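Local coordinates for erythrocyte membrane protein 1 (PDB 2XU0) that probably binds host cell surface receptors as a malaria parasite adhesin, this chain being its N-terminal NTS-DBL1 rosetting domain, at residues F316-W319 against S320-C324; L436-K440 against H441-N445; Y240-G243 against D244-N248. The protein carries 10 engineered substitutions. One frame throughout, in Å; residues are numbered along the deposited sequence.

Interaction 1: F316-W319 against S320-C324; sequences FEEW and SEEFC
Trp-319 and Phe-323 both turn CG to the far side of the CA-CB bond from the backbone N (chi1 177° and 161°), which lays their side chains next to each other, pointing the same way. The pair is an i, i+4 contact on one alpha helix, 311-338, of the Duffy-binding-like domain. The ring planes are almost parallel, 6° apart. They are slid so far that they barely overlap, with 5.4 Å between the centroids of the Trp-319 six-membered ring and the Phe-323 ring. Phe-323 CB lies over the indole face instead, 4.2 Å from the centroid of the Trp-319 six-membered ring, as a CH-pi contact. Helix 371-407 packs on this side, where Glu-390 accepts from Trp-319 NE1 and Trp-383 meets the Phe-323 ring.

Elsewhere on the helix, the carboxylates have partners outside 316-324. Glu-317 pairs with Arg-194, Glu-318 with Arg-134 and Glu-322 with Arg-325. Glu-321 OE1 accepts from His-441 N. Glu-318 and Glu-322 touch through their methylenes, CG to CG 4.1 Å. Glu-317 O takes two donors from the same face of its plane: Glu-321 N at 3.1 Å, and Ser-320 OG, which reaches Glu-317 O at 3.0 Å.

Interaction 2: L436-K440 against H441-N445; sequences LNNGK and HCHDN
Gly-439 O accepts from His-443 N at 2.8 Å, with an N-H...O angle of 164°. This i, i+4 bond spans the short helix 440-443. It is the single backbone hydrogen bond between 436-440 and 441-445. His-443 CB also rests on the acceptor, 3.3 Å from Gly-439 O.

Just before it, helix 429-437 comes to its end. Gly-439 N bonds back to Leu-436 O at 3.2 Å, and the backbone of Gly-439 then opens to an extended conformation. The chain therefore leaves one helix and starts the next within a few residues. Cys-442 swings in against the end of the first helix, its CB 3.4 Å from Leu-436 O.

The His-443 ring turns back beside the end of the first helix. Its CG points away from the backbone N (chi1 -157°), which brings the ring edge near Asn-437 O, with CD2 at 3.7 Å from that oxygen. The Asn-438 side chain runs beside it in the same direction, Asn-438 OD1 standing 3.9 Å from His-443 CD2. The amide and ring planes are close to perpendicular, 81° apart. This is van der Waals contact. The Asn-438 amide is held from elsewhere, since ND2 bonds to Lys-20 O. Both ends of the Asn-437 amide are satisfied too: OD1 takes the backbone N of Phe-454, and ND2 gives to Asp-453.

Past the helix, Asp-444 is the centre of an inverse gamma turn that leads the chain away. On the inner side, Leu-436 packs on Phe-316 and Ser-320. The Glu-321 carboxylate takes His-441 N and, weakly through OE2, Cys-442 N. In this C-terminal subdomain of the Duffy-binding-like domain, the Cys-324/Cys-442 disulfide joins the junction of helices 429-437 and 440-443 to helix 311-338.

Interaction 3: Y240-G243 against D244-N248; sequences YAHG and DGSGN
His-242 N gives its hydrogen to Ser-246 O at 2.7 Å. A second backbone bond joins the same two arms of the loop, from Asn-248 N to Tyr-240 O, also 2.7 Å. The two bonds flank Ala-241 and Gly-247, which form a single antiparallel bridge as a non-hydrogen-bonded pair.

The chain reverses through a type I beta turn from His-242 to Gly-245. Gly-245 N reaches His-242 O at 3.0 Å, but from above the carbonyl plane. Gly-245 has a positive phi (92°), where a CB would press on the carbonyl O before it.

Asp-244 OD1 holds the far end of the turn with two bonds. Ser-246 N meets Asp-244 OD1 at 2.9 Å on its anti side, which makes an Asx turn. Ser-246 OG meets Asp-244 OD1 at 2.5 Å on its syn side. That hydroxyl also lies in the plane of the His-242 ring, at its edge, with OG 3.4 Å from CD2.

The Asn-248 side chain crosses the imidazole, its amide stacked on the ring with the planes 27° apart. Asn-248 CB sits over the ring face, 4.0 Å from the centroid of the His-242 ring. A water lies at the ring edge, 3.3 Å from His-242 NE2, and donates to Gly-247 O. Asn-248 is the N-cap residue of helix 249-268. At the other end, Tyr-240 packs on helices 216-231 and 249-268, and its OH bonds to Asp-255 of the latter.

At its tip the loop is thus held mainly by its own polar groups. A backbone-bonded turn and one twice-bonded carboxylate oxygen probably help fix its shape at the surface.

Overall arrangement
Interaction 3 comes first along the chain. It closes the loop between helices 234-239 and 249-268, in the Duffy binding domain. Interaction 1 follows, a run of a little over two turns inside helix 311-338. Interaction 2 comes last, where helix 429-437 gives way to helix 440-443. The three lie in series, and none nests within or crosses another. Interactions 1 and 2 touch, with centres about 9 Å apart. The disulfide between Cys-324 and Cys-442 closes the long run of chain between them and ties both within the C-terminal subdomain. Interaction 3 stands apart: its centre is about 40 Å from that of interaction 1 and about 46 Å from that of interaction 2.

Interaction 1: F316-W319 against S320-C324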
loop_
_atom_site.group_PDB
_atom_site.type_symbol
_atom_site.label_atom_id
_atom_site.label_comp_id
_atom_site.label_asym_id
_atom_site.label_seq_id
_atom_site.Cartn_x
_atom_site.Cartn_y
_atom_site.Cartn_z
ATOM N N PHE A 316 5.050 -1.481 3.420
ATOM C CA PHE A 316 5.943 -2.501 2.914
ATOM C C PHE A 316 5.101 -3.570 2.180
ATOM O O PHE A 316 5.534 -4.076 1.154
ATOM C CB PHE A 316 6.752 -3.094 4.110
ATOM C CG PHE A 316 7.980 -3.930 3.819
ATOM C CD1 PHE A 316 8.458 -4.078 2.513
ATOM C CD2 PHE A 316 8.648 -4.599 4.850
ATOM C CE1 PHE A 316 9.600 -4.855 2.246
ATOM C CE2 PHE A 316 9.766 -5.400 4.580
ATOM C CZ PHE A 316 10.252 -5.505 3.287
ATOM N N GLU A 317 3.899 -3.897 2.694
ATOM C CA GLU A 317 3.013 -4.876 2.045
ATOM C C GLU A 317 2.542 -4.294 0.687
ATOM O O GLU A 317 2.525 -5.003 -0.310
ATOM C CB GLU A 317 1.813 -5.232 2.965
ATOM C CG GLU A 317 0.845 -6.244 2.381
ATOM C CD GLU A 317 -0.206 -5.721 1.414
ATOM O OE1 GLU A 317 -0.490 -4.502 1.422
ATOM O OE2 GLU A 317 -0.718 -6.537 0.617
ATOM N N GLU A 318 2.202 -3.011 0.643
ATOM C CA GLU A 318 1.799 -2.384 -0.629
ATOM C C GLU A 318 3.006 -2.255 -1.565
ATOM O O GLU A 318 2.872 -2.415 -2.785
ATOM C CB GLU A 318 1.206 -1.013 -0.358
ATOM C CG GLU A 318 0.648 -0.309 -1.585
ATOM C CD GLU A 318 -0.032 0.990 -1.238
ATOM O OE1 GLU A 318 -0.069 1.337 -0.034
ATOM O OE2 GLU A 318 -0.589 1.635 -2.157
ATOM N N TRP A 319 4.205 -2.019 -0.991
ATOM C CA TRP A 319 5.420 -1.912 -1.797
ATOM C C TRP A 319 5.617 -3.208 -2.559
ATOM O O TRP A 319 5.858 -3.187 -3.766
ATOM C CB TRP A 319 6.654 -1.587 -0.931
ATOM C CG TRP A 319 7.932 -1.532 -1.722
ATOM C CD1 TRP A 319 8.486 -0.425 -2.299
ATOM C CD2 TRP A 319 8.746 -2.646 -2.123
ATOM N NE1 TRP A 319 9.611 -0.774 -3.010
ATOM C CE2 TRP A 319 9.796 -2.130 -2.921
ATOM C CE3 TRP A 319 8.736 -4.021 -1.826
ATOM C CZ2 TRP A 319 10.812 -2.941 -3.434
ATOM C CZ3 TRP A 319 9.701 -4.837 -2.394
ATOM C CH2 TRP A 319 10.717 -4.297 -3.203
ATOM N N SER A 320 5.552 -4.330 -1.847
ATOM C CA SER A 320 5.783 -5.657 -2.426
ATOM C C SER A 320 4.741 -6.077 -3.470
ATOM O O SER A 320 5.111 -6.635 -4.506
ATOM C CB SER A 320 5.967 -6.708 -1.329
ATOM O OG SER A 320 4.769 -6.920 -0.612
ATOM N N GLU A 321 3.462 -5.789 -3.205
ATOM C CA GLU A 321 2.356 -6.094 -4.123
ATOM C C GLU A 321 2.458 -5.292 -5.419
ATOM O O GLU A 321 2.311 -5.856 -6.515
ATOM C CB GLU A 321 0.992 -5.865 -3.440
ATOM C CG GLU A 321 0.602 -7.007 -2.500
ATOM C CD GLU A 321 0.331 -8.292 -3.256
ATOM O OE1 GLU A 321 -0.736 -8.393 -3.904
ATOM O OE2 GLU A 321 1.243 -9.144 -3.306
ATOM N N GLU A 322 2.747 -4.005 -5.288
ATOM C CA GLU A 322 2.918 -3.077 -6.414
ATOM C C GLU A 322 4.174 -3.367 -7.178
ATOM O O GLU A 322 4.170 -3.192 -8.390
ATOM C CB GLU A 322 2.877 -1.609 -5.947
ATOM C CG GLU A 322 1.476 -1.186 -5.554
ATOM C CD GLU A 322 0.511 -1.103 -6.725
ATOM O OE1 GLU A 322 0.556 -0.079 -7.447
ATOM O OE2 GLU A 322 -0.231 -2.087 -6.966
ATOM N N PHE A 323 5.249 -3.842 -6.491
ATOM C CA PHE A 323 6.508 -4.242 -7.133
ATOM C C PHE A 323 6.208 -5.446 -8.042
ATOM O O PHE A 323 6.581 -5.439 -9.217
ATOM C CB PHE A 323 7.613 -4.624 -6.075
ATOM C CG PHE A 323 8.747 -5.466 -6.636
ATOM C CD1 PHE A 323 9.661 -4.923 -7.544
ATOM C CD2 PHE A 323 8.832 -6.827 -6.356
ATOM C CE1 PHE A 323 10.656 -5.721 -8.124
ATOM C CE2 PHE A 323 9.842 -7.620 -6.926
ATOM C CZ PHE A 323 10.733 -7.063 -7.815
ATOM N N CYS A 324 5.561 -6.495 -7.489
ATOM C CA CYS A 324 5.231 -7.726 -8.234
ATOM C C CYS A 324 4.276 -7.433 -9.404
ATOM O O CYS A 324 4.438 -8.002 -10.488
ATOM C CB CYS A 324 4.646 -8.769 -7.294
ATOM S SG CYS A 324 5.822 -9.430 -6.085
#

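Interaction 2: L436-K440 against H441-N445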
loop_
_atom_site.group_PDB
_atom_site.type_symbol
_atom_site.label_atom_id
_atom_site.label_comp_id
_atom_site.label_asym_id
_atom_site.label_seq_id
_atom_site.Cartn_x
_atom_site.Cartn_y
_atom_site.Cartn_z
ATOM N N LEU A 436 5.165 -11.796 2.344
ATOM C CA LEU A 436 5.227 -10.936 1.164
ATOM C C LEU A 436 5.191 -11.789 -0.098
ATOM O O LEU A 436 4.468 -11.441 -1.033
ATOM C CB LEU A 436 6.440 -9.977 1.185
ATOM C CG LEU A 436 6.514 -8.984 2.355
ATOM C CD1 LEU A 436 7.747 -8.146 2.234
ATOM C CD2 LEU A 436 5.241 -8.098 2.466
ATOM N N ASN A 437 5.914 -12.920 -0.099
ATOM C CA ASN A 437 5.899 -13.927 -1.189
ATOM C C ASN A 437 4.483 -14.420 -1.457
ATOM O O ASN A 437 4.138 -14.736 -2.592
ATOM C CB ASN A 437 6.758 -15.169 -0.808
ATOM C CG ASN A 437 8.243 -14.902 -0.804
ATOM O OD1 ASN A 437 8.687 -13.807 -1.172
ATOM N ND2 ASN A 437 9.047 -15.866 -0.329
ATOM N N ASN A 438 3.673 -14.485 -0.401
ATOM C CA ASN A 438 2.316 -15.031 -0.449
ATOM C C ASN A 438 1.249 -14.074 -0.893
ATOM O O ASN A 438 0.095 -14.472 -0.911
ATOM C CB ASN A 438 1.939 -15.586 0.920
ATOM C CG ASN A 438 2.714 -16.793 1.327
ATOM O OD1 ASN A 438 3.149 -17.576 0.491
ATOM N ND2 ASN A 438 2.869 -16.973 2.632
ATOM N N GLY A 439 1.605 -12.826 -1.192
ATOM C CA GLY A 439 0.627 -11.818 -1.593
ATOM C C GLY A 439 -0.121 -12.151 -2.863
ATOM O O GLY A 439 0.364 -12.941 -3.672
ATOM N N LYS A 440 -1.300 -11.554 -3.065
ATOM C CA LYS A 440 -2.110 -11.799 -4.272
ATOM C C LYS A 440 -1.260 -11.710 -5.575
ATOM O O LYS A 440 -1.180 -12.681 -6.346
ATOM C CB LYS A 440 -3.302 -10.827 -4.313
ATOM C CG LYS A 440 -4.363 -11.154 -5.369
ATOM C CD LYS A 440 -5.408 -10.040 -5.503
ATOM C CE LYS A 440 -6.654 -10.319 -4.697
ATOM N NZ LYS A 440 -7.737 -9.327 -4.974
ATOM N N HIS A 441 -0.595 -10.576 -5.773
ATOM C CA HIS A 441 0.215 -10.318 -6.966
ATOM C C HIS A 441 1.511 -11.096 -6.928
ATOM O O HIS A 441 1.874 -11.708 -7.925
ATOM C CB HIS A 441 0.480 -8.813 -7.133
ATOM C CG HIS A 441 -0.742 -8.028 -7.481
ATOM N ND1 HIS A 441 -1.270 -8.047 -8.758
ATOM C CD2 HIS A 441 -1.509 -7.227 -6.709
ATOM C CE1 HIS A 441 -2.342 -7.270 -8.718
ATOM N NE2 HIS A 441 -2.513 -6.740 -7.518
ATOM N N CYS A 442 2.188 -11.133 -5.765
ATOM C CA CYS A 442 3.475 -11.846 -5.655
ATOM C C CYS A 442 3.444 -13.360 -5.808
ATOM O O CYS A 442 4.377 -13.922 -6.383
ATOM C CB CYS A 442 4.238 -11.410 -4.416
ATOM S SG CYS A 442 4.664 -9.645 -4.408
ATOM N N HIS A 443 2.408 -14.024 -5.278
ATOM C CA HIS A 443 2.316 -15.485 -5.326
ATOM C C HIS A 443 1.933 -16.045 -6.692
ATOM O O HIS A 443 2.275 -17.184 -7.002
ATOM C CB HIS A 443 1.375 -15.995 -4.238
ATOM C CG HIS A 443 1.602 -17.419 -3.845
ATOM N ND1 HIS A 443 0.584 -18.356 -3.917
ATOM C CD2 HIS A 443 2.713 -18.018 -3.356
ATOM C CE1 HIS A 443 1.110 -19.492 -3.482
ATOM N NE2 HIS A 443 2.385 -19.337 -3.128
ATOM N N ASP A 444 1.247 -15.226 -7.507
ATOM C CA ASP A 444 0.763 -15.537 -8.845
ATOM C C ASP A 444 1.848 -15.624 -9.963
ATOM O O ASP A 444 1.947 -14.751 -10.829
ATOM C CB ASP A 444 -0.422 -14.617 -9.215
ATOM C CG ASP A 444 -1.182 -14.972 -10.488
ATOM O OD1 ASP A 444 -1.794 -14.055 -11.088
ATOM O OD2 ASP A 444 -1.168 -16.169 -10.884
ATOM N N ASN A 445 2.620 -16.718 -9.946
ATOM C CA ASN A 445 3.635 -17.087 -10.938
ATOM C C ASN A 445 3.719 -18.593 -10.890
ATOM O O ASN A 445 4.216 -19.143 -9.901
ATOM C CB ASN A 445 5.007 -16.455 -10.643
ATOM C CG ASN A 445 5.277 -15.117 -11.305
ATOM O OD1 ASN A 445 5.911 -14.238 -10.716
ATOM N ND2 ASN A 445 4.860 -14.943 -12.559
#

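Interaction 3: Y240-G243 against D244-N248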
loop_
_atom_site.group_PDB
_atom_site.type_symbol
_atom_site.label_atom_id
_atom_site.label_comp_id
_atom_site.label_asym_id
_atom_site.label_seq_id
_atom_site.Cartn_x
_atom_site.Cartn_y
_atom_site.Cartn_z
ATOM N N TYR A 240 -9.822 12.104 29.247
ATOM C CA TYR A 240 -8.820 12.393 28.226
ATOM C C TYR A 240 -7.687 13.271 28.759
ATOM O O TYR A 240 -7.142 14.104 28.041
ATOM C CB TYR A 240 -9.493 13.011 26.994
ATOM C CG TYR A 240 -10.355 12.011 26.270
ATOM C CD1 TYR A 240 -11.741 12.068 26.355
ATOM C CD2 TYR A 240 -9.786 10.967 25.539
ATOM C CE1 TYR A 240 -12.545 11.135 25.699
ATOM C CE2 TYR A 240 -10.578 10.020 24.892
ATOM C CZ TYR A 240 -11.960 10.108 24.972
ATOM O OH TYR A 240 -12.764 9.188 24.341
ATOM N N ALA A 241 -7.315 13.073 30.015
ATOM C CA ALA A 241 -6.253 13.878 30.599
ATOM C C ALA A 241 -5.117 13.043 31.111
ATOM O O ALA A 241 -5.346 11.960 31.643
ATOM C CB ALA A 241 -6.808 14.731 31.735
ATOM N N HIS A 242 -3.889 13.576 31.002
ATOM C CA HIS A 242 -2.688 12.990 31.587
ATOM C C HIS A 242 -2.789 13.220 33.127
ATOM O O HIS A 242 -3.656 13.976 33.585
ATOM C CB HIS A 242 -1.423 13.679 31.021
ATOM C CG HIS A 242 -1.124 13.388 29.581
ATOM N ND1 HIS A 242 -1.029 12.084 29.102
ATOM C CD2 HIS A 242 -0.827 14.243 28.572
ATOM C CE1 HIS A 242 -0.702 12.193 27.821
ATOM N NE2 HIS A 242 -0.573 13.470 27.456
ATOM N N GLY A 243 -1.924 12.570 33.905
ATOM C CA GLY A 243 -1.911 12.704 35.363
ATOM C C GLY A 243 -1.815 14.141 35.850
ATOM O O GLY A 243 -2.543 14.534 36.765
ATOM N N ASP A 244 -0.976 14.963 35.173
ATOM C CA ASP A 244 -0.775 16.388 35.492
ATOM C C ASP A 244 -1.959 17.312 35.124
ATOM O O ASP A 244 -1.866 18.523 35.321
ATOM C CB ASP A 244 0.531 16.906 34.855
ATOM C CG ASP A 244 0.610 16.824 33.334
ATOM O OD1 ASP A 244 -0.455 16.719 32.683
ATOM O OD2 ASP A 244 1.735 16.885 32.797
ATOM N N GLY A 245 -3.028 16.744 34.566
ATOM C CA GLY A 245 -4.210 17.491 34.157
ATOM C C GLY A 245 -4.178 17.965 32.714
ATOM O O GLY A 245 -5.198 18.441 32.208
ATOM N N SER A 246 -3.013 17.854 32.036
ATOM C CA SER A 246 -2.897 18.260 30.633
ATOM C C SER A 246 -3.619 17.270 29.699
ATOM O O SER A 246 -3.719 16.081 30.011
ATOM C CB SER A 246 -1.440 18.474 30.224
ATOM O OG SER A 246 -0.691 17.271 30.209
ATOM N N GLY A 247 -4.170 17.800 28.605
ATOM C CA GLY A 247 -4.926 17.047 27.612
ATOM C C GLY A 247 -4.135 15.940 26.934
ATOM O O GLY A 247 -2.994 16.150 26.498
ATOM N N ASN A 248 -4.736 14.734 26.895
ATOM C CA ASN A 248 -4.138 13.559 26.251
ATOM C C ASN A 248 -4.740 13.532 24.852
ATOM O O ASN A 248 -5.732 12.844 24.584
ATOM C CB ASN A 248 -4.435 12.266 27.055
ATOM C CG ASN A 248 -3.693 11.025 26.613
ATOM O OD1 ASN A 248 -3.788 9.974 27.254
ATOM N ND2 ASN A 248 -2.953 11.091 25.515
HETATM O O HOH W 1 -0.455 15.208 24.684
#